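Local coordinates for protein FAD dependent oxidoreductase (Chelativorans sp. BNC1, PDB 6PXS) that is an FAD-dependent oxidase that oxidises iminodiacetate, a compound linked to EDTA breakdown, and is a member of the DadA oxidoreductase family, at residues A[314-328]-A[358-370]. Sequence-based numbering, arbitrary orientation.
Sequences RPILGRVPQIAGLTI and VPLERYSPTGPEA
From Ile316 opposite Tyr363 to Pro321 opposite Gly367 the two segments run the same way, tied by a backbone hydrogen bond from Leu317 N to Tyr363 O (2.8 Å). The Ile316 CA-H also points at this oxygen, so one acceptor serves both neighbours. At the backbone angles of Gly318, which follows, a CB would press on the carbonyl oxygen of Leu317, and it would also head for Ser364 and Pro365. The Tyr363 ring lies beside Pro315, its CD1 4.0 Å from Pro315 CD, while Pro315 O sits at the ring edge. The Tyr363 hydroxyl is hydrogen-bonded to Asp56 O, and Leu59 and Leu60 of helix 55-76 touch its side chain. Arg314, extended from CG to NE, makes a weak hydrogen bond from NE to Arg362 O (3.1 Å, 127° at the hydrogen). How a C-terminal tail can line a Rossmann-type FAD domain is well illustrated here: 316-317 is the outermost strand of the mixed sheet, antiparallel to 326-330, and the tail after helix 336-352 follows this margin. Pro365 is the residue most covered by the other segment. Ile316 CG2, placed anti to the backbone N, meets its CB at 3.5 Å, while the Val320 side chain crosses that of Pro365 at about a right angle, CG2 being 4.1 Å from Pro365 CG. Further along, Pro321 lays its CD on Pro365 O (3.5 Å), and its own carbonyl oxygen meets Pro368 CD at 3.2 Å. An alanine replacing Pro321 would lack the CG and CD that cover Pro365 O, and would probably open a gap beside Thr366 and Gly367. Over the type II turn of Val320 to Ile323, Gln322 CB and Ile323 CG1 both rest against Pro368 CD.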
loop_
_atom_site.group_PDB
_atom_site.type_symbol
_atom_site.label_atom_id
_atom_site.label_comp_id
_atom_site.label_asym_id
_atom_site.label_seq_id
_atom_site.Cartn_x
_atom_site.Cartn_y
_atom_site.Cartn_z
ATOM N N ARG A 314 9.321 -33.362 10.394
ATOM C CA ARG A 314 8.275 -34.100 9.707
ATOM C C ARG A 314 6.906 -33.512 10.046
ATOM O O ARG A 314 6.693 -33.024 11.159
ATOM C CB ARG A 314 8.318 -35.578 10.088
ATOM C CG ARG A 314 7.937 -35.884 11.528
ATOM C CD ARG A 314 8.020 -37.381 11.808
ATOM N NE ARG A 314 7.592 -37.718 13.165
ATOM C CZ ARG A 314 8.389 -37.724 14.230
ATOM N NH1 ARG A 314 7.897 -38.045 15.418
ATOM N NH2 ARG A 314 9.674 -37.410 14.116
ATOM N N PRO A 315 5.958 -33.544 9.101
ATOM C CA PRO A 315 4.662 -32.901 9.351
ATOM C C PRO A 315 3.805 -33.649 10.359
ATOM O O PRO A 315 4.207 -34.690 10.890
ATOM C CB PRO A 315 3.996 -32.889 7.965
ATOM C CG PRO A 315 5.056 -33.295 6.993
ATOM C CD PRO A 315 6.014 -34.136 7.756
ATOM N N ILE A 316 2.614 -33.118 10.618
ATOM C CA ILE A 316 1.637 -33.724 11.515
ATOM C C ILE A 316 0.368 -33.937 10.704
ATOM O O ILE A 316 -0.296 -32.968 10.313
ATOM C CB ILE A 316 1.363 -32.850 12.747
ATOM C CG1 ILE A 316 2.640 -32.681 13.573
ATOM C CG2 ILE A 316 0.249 -33.457 13.591
ATOM C CD1 ILE A 316 2.486 -31.759 14.768
ATOM N N LEU A 317 0.030 -35.200 10.447
ATOM C CA LEU A 317 -1.139 -35.542 9.649
ATOM C C LEU A 317 -1.811 -36.769 10.241
ATOM O O LEU A 317 -1.139 -37.758 10.547
ATOM C CB LEU A 317 -0.753 -35.815 8.191
ATOM C CG LEU A 317 0.114 -34.764 7.498
ATOM C CD1 LEU A 317 0.591 -35.290 6.158
ATOM C CD2 LEU A 317 -0.646 -33.466 7.315
ATOM N N GLY A 318 -3.127 -36.706 10.396
ATOM C CA GLY A 318 -3.910 -37.845 10.832
ATOM C C GLY A 318 -4.902 -37.475 11.918
ATOM O O GLY A 318 -4.914 -36.366 12.449
ATOM N N ARG A 319 -5.745 -38.452 12.241
ATOM C CA ARG A 319 -6.759 -38.264 13.266
ATOM C C ARG A 319 -6.116 -38.108 14.637
ATOM O O ARG A 319 -5.026 -38.622 14.904
ATOM C CB ARG A 319 -7.731 -39.442 13.278
ATOM C CG ARG A 319 -8.661 -39.476 12.082
ATOM C CD ARG A 319 -9.639 -40.633 12.159
ATOM N NE ARG A 319 -10.649 -40.548 11.110
ATOM C CZ ARG A 319 -11.700 -39.735 11.147
ATOM N NH1 ARG A 319 -11.884 -38.926 12.184
ATOM N NH2 ARG A 319 -12.566 -39.724 10.144
ATOM N N VAL A 320 -6.810 -37.392 15.515
ATOM C CA VAL A 320 -6.315 -37.145 16.865
ATOM C C VAL A 320 -6.664 -38.346 17.735
ATOM O O VAL A 320 -7.841 -38.723 17.820
ATOM C CB VAL A 320 -6.899 -35.848 17.443
ATOM C CG1 VAL A 320 -6.411 -35.635 18.871
ATOM C CG2 VAL A 320 -6.519 -34.670 16.563
ATOM N N PRO A 321 -5.693 -38.981 18.388
ATOM C CA PRO A 321 -6.026 -40.106 19.269
ATOM C C PRO A 321 -6.935 -39.678 20.410
ATOM O O PRO A 321 -6.783 -38.595 20.976
ATOM C CB PRO A 321 -4.659 -40.573 19.780
ATOM C CG PRO A 321 -3.681 -40.067 18.790
ATOM C CD PRO A 321 -4.237 -38.777 18.290
ATOM N N GLN A 322 -7.889 -40.546 20.738
ATOM C CA GLN A 322 -8.830 -40.415 21.842
ATOM C C GLN A 322 -9.860 -39.314 21.620
ATOM O O GLN A 322 -10.676 -39.062 22.516
ATOM C CB GLN A 322 -8.112 -40.179 23.179
ATOM C CG GLN A 322 -6.975 -41.160 23.412
ATOM C CD GLN A 322 -6.300 -40.954 24.746
ATOM O OE1 GLN A 322 -6.921 -40.488 25.700
ATOM N NE2 GLN A 322 -5.019 -41.293 24.822
ATOM N N ILE A 323 -9.868 -38.660 20.460
ATOM C CA ILE A 323 -10.835 -37.618 20.141
ATOM C C ILE A 323 -11.465 -37.960 18.801
ATOM O O ILE A 323 -10.759 -38.097 17.795
ATOM C CB ILE A 323 -10.184 -36.227 20.103
ATOM C CG1 ILE A 323 -9.531 -35.930 21.455
ATOM C CG2 ILE A 323 -11.217 -35.164 19.747
ATOM C CD1 ILE A 323 -9.010 -34.516 21.599
ATOM N N ALA A 324 -12.787 -38.097 18.787
ATOM C CA ALA A 324 -13.515 -38.480 17.589
ATOM C C ALA A 324 -13.878 -37.251 16.767
ATOM O O ALA A 324 -14.098 -36.161 17.302
ATOM C CB ALA A 324 -14.784 -39.252 17.953
ATOM N N GLY A 325 -13.935 -37.439 15.451
ATOM C CA GLY A 325 -14.361 -36.377 14.562
ATOM C C GLY A 325 -13.392 -35.221 14.451
ATOM O O GLY A 325 -13.822 -34.083 14.238
ATOM N N LEU A 326 -12.093 -35.479 14.590
ATOM C CA LEU A 326 -11.083 -34.437 14.499
ATOM C C LEU A 326 -9.896 -34.948 13.698
ATOM O O LEU A 326 -9.452 -36.084 13.884
ATOM C CB LEU A 326 -10.617 -33.980 15.888
ATOM C CG LEU A 326 -9.540 -32.891 15.912
ATOM C CD1 LEU A 326 -10.008 -31.652 15.166
ATOM C CD2 LEU A 326 -9.161 -32.540 17.344
ATOM N N THR A 327 -9.390 -34.097 12.810
ATOM C CA THR A 327 -8.233 -34.412 11.986
ATOM C C THR A 327 -7.375 -33.161 11.870
ATOM O O THR A 327 -7.896 -32.061 11.666
ATOM C CB THR A 327 -8.655 -34.902 10.594
ATOM O OG1 THR A 327 -9.571 -35.996 10.730
ATOM C CG2 THR A 327 -7.448 -35.353 9.789
ATOM N N ILE A 328 -6.063 -33.330 12.007
ATOM C CA ILE A 328 -5.130 -32.211 12.052
ATOM C C ILE A 328 -4.135 -32.346 10.911
ATOM O O ILE A 328 -3.619 -33.438 10.648
ATOM C CB ILE A 328 -4.393 -32.139 13.405
ATOM C CG1 ILE A 328 -5.400 -31.969 14.543
ATOM C CG2 ILE A 328 -3.386 -30.993 13.411
ATOM C CD1 ILE A 328 -4.770 -31.959 15.920
ATOM N N VAL A 358 0.058 -43.737 1.931
ATOM C CA VAL A 358 1.300 -43.847 2.691
ATOM C C VAL A 358 0.943 -44.077 4.155
ATOM O O VAL A 358 0.043 -43.405 4.680
ATOM C CB VAL A 358 2.173 -42.594 2.523
ATOM C CG1 VAL A 358 2.539 -42.392 1.063
ATOM C CG2 VAL A 358 1.459 -41.370 3.073
ATOM N N PRO A 359 1.603 -45.003 4.849
ATOM C CA PRO A 359 1.305 -45.203 6.275
ATOM C C PRO A 359 1.508 -43.914 7.056
ATOM O O PRO A 359 2.615 -43.374 7.123
ATOM C CB PRO A 359 2.302 -46.291 6.691
ATOM C CG PRO A 359 3.402 -46.176 5.705
ATOM C CD PRO A 359 2.745 -45.824 4.415
ATOM N N LEU A 360 0.424 -43.423 7.649
ATOM C CA LEU A 360 0.413 -42.130 8.317
ATOM C C LEU A 360 0.707 -42.223 9.809
ATOM O O LEU A 360 0.634 -41.203 10.504
ATOM C CB LEU A 360 -0.941 -41.447 8.103
ATOM C CG LEU A 360 -1.250 -41.017 6.667
ATOM C CD1 LEU A 360 -2.695 -40.574 6.541
ATOM C CD2 LEU A 360 -0.314 -39.904 6.230
ATOM N N GLU A 361 1.041 -43.410 10.318
ATOM C CA GLU A 361 1.325 -43.540 11.744
ATOM C C GLU A 361 2.505 -42.666 12.147
ATOM O O GLU A 361 2.515 -42.084 13.239
ATOM C CB GLU A 361 1.602 -45.002 12.101
ATOM C CG GLU A 361 0.488 -45.974 11.734
ATOM C CD GLU A 361 0.605 -46.493 10.312
ATOM O OE1 GLU A 361 0.206 -45.766 9.376
ATOM O OE2 GLU A 361 1.109 -47.622 10.131
ATOM N N ARG A 362 3.507 -42.554 11.273
ATOM C CA ARG A 362 4.699 -41.768 11.568
ATOM C C ARG A 362 4.431 -40.269 11.623
ATOM O O ARG A 362 5.337 -39.515 11.993
ATOM C CB ARG A 362 5.777 -42.055 10.521
ATOM C CG ARG A 362 6.603 -43.299 10.803
ATOM C CD ARG A 362 7.663 -43.026 11.855
ATOM N NE ARG A 362 8.487 -44.201 12.119
ATOM C CZ ARG A 362 9.481 -44.609 11.337
ATOM N NH1 ARG A 362 9.778 -43.943 10.228
ATOM N NH2 ARG A 362 10.178 -45.690 11.661
ATOM N N TYR A 363 3.227 -39.820 11.265
ATOM C CA TYR A 363 2.895 -38.402 11.268
ATOM C C TYR A 363 1.710 -38.063 12.162
ATOM O O TYR A 363 1.346 -36.886 12.254
ATOM C CB TYR A 363 2.592 -37.921 9.841
ATOM C CG TYR A 363 3.583 -38.390 8.801
ATOM C CD1 TYR A 363 4.830 -37.791 8.677
ATOM C CD2 TYR A 363 3.268 -39.428 7.935
ATOM C CE1 TYR A 363 5.736 -38.219 7.724
ATOM C CE2 TYR A 363 4.166 -39.860 6.981
ATOM C CZ TYR A 363 5.396 -39.253 6.878
ATOM O OH TYR A 363 6.290 -39.686 5.928
ATOM N N SER A 364 1.103 -39.045 12.819
ATOM C CA SER A 364 -0.113 -38.779 13.573
ATOM C C SER A 364 0.180 -37.806 14.714
ATOM O O SER A 364 1.261 -37.854 15.313
ATOM C CB SER A 364 -0.695 -40.076 14.138
ATOM O OG SER A 364 0.076 -40.547 15.228
ATOM N N PRO A 365 -0.755 -36.912 15.043
ATOM C CA PRO A 365 -0.550 -36.038 16.205
ATOM C C PRO A 365 -0.644 -36.807 17.512
ATOM O O PRO A 365 -0.901 -38.015 17.513
ATOM C CB PRO A 365 -1.678 -35.007 16.072
ATOM C CG PRO A 365 -2.744 -35.713 15.312
ATOM C CD PRO A 365 -2.036 -36.639 14.365
ATOM N N THR A 366 -0.438 -36.117 18.627
ATOM C CA THR A 366 -0.566 -36.718 19.943
ATOM C C THR A 366 -1.975 -36.501 20.484
ATOM O O THR A 366 -2.720 -35.634 20.021
ATOM C CB THR A 366 0.463 -36.130 20.911
ATOM O OG1 THR A 366 0.341 -34.702 20.935
ATOM C CG2 THR A 366 1.872 -36.514 20.486
ATOM N N GLY A 367 -2.335 -37.309 21.477
ATOM C CA GLY A 367 -3.645 -37.238 22.076
ATOM C C GLY A 367 -3.699 -36.239 23.213
ATOM O O GLY A 367 -2.713 -35.564 23.526
ATOM N N PRO A 368 -4.860 -36.124 23.852
ATOM C CA PRO A 368 -4.985 -35.194 24.981
ATOM C C PRO A 368 -4.113 -35.615 26.152
ATOM O O PRO A 368 -4.028 -36.796 26.497
ATOM C CB PRO A 368 -6.476 -35.260 25.335
ATOM C CG PRO A 368 -6.948 -36.565 24.784
ATOM C CD PRO A 368 -6.127 -36.814 23.556
ATOM N N GLU A 369 -3.461 -34.629 26.762
ATOM C CA GLU A 369 -2.611 -34.843 27.932
ATOM C C GLU A 369 -3.453 -34.566 29.172
ATOM O O GLU A 369 -3.660 -33.410 29.551
ATOM C CB GLU A 369 -1.376 -33.951 27.872
ATOM C CG GLU A 369 -0.519 -34.174 26.635
ATOM C CD GLU A 369 0.722 -33.302 26.615
ATOM O OE1 GLU A 369 0.901 -32.498 27.554
ATOM O OE2 GLU A 369 1.519 -33.422 25.661
ATOM N N ALA A 370 -3.945 -35.635 29.796
ATOM C CA ALA A 370 -4.819 -35.537 30.964
ATOM C C ALA A 370 -4.316 -34.507 31.971
ATOM O O ALA A 370 -5.089 -33.692 32.476
ATOM C CB ALA A 370 -4.949 -36.898 31.632
#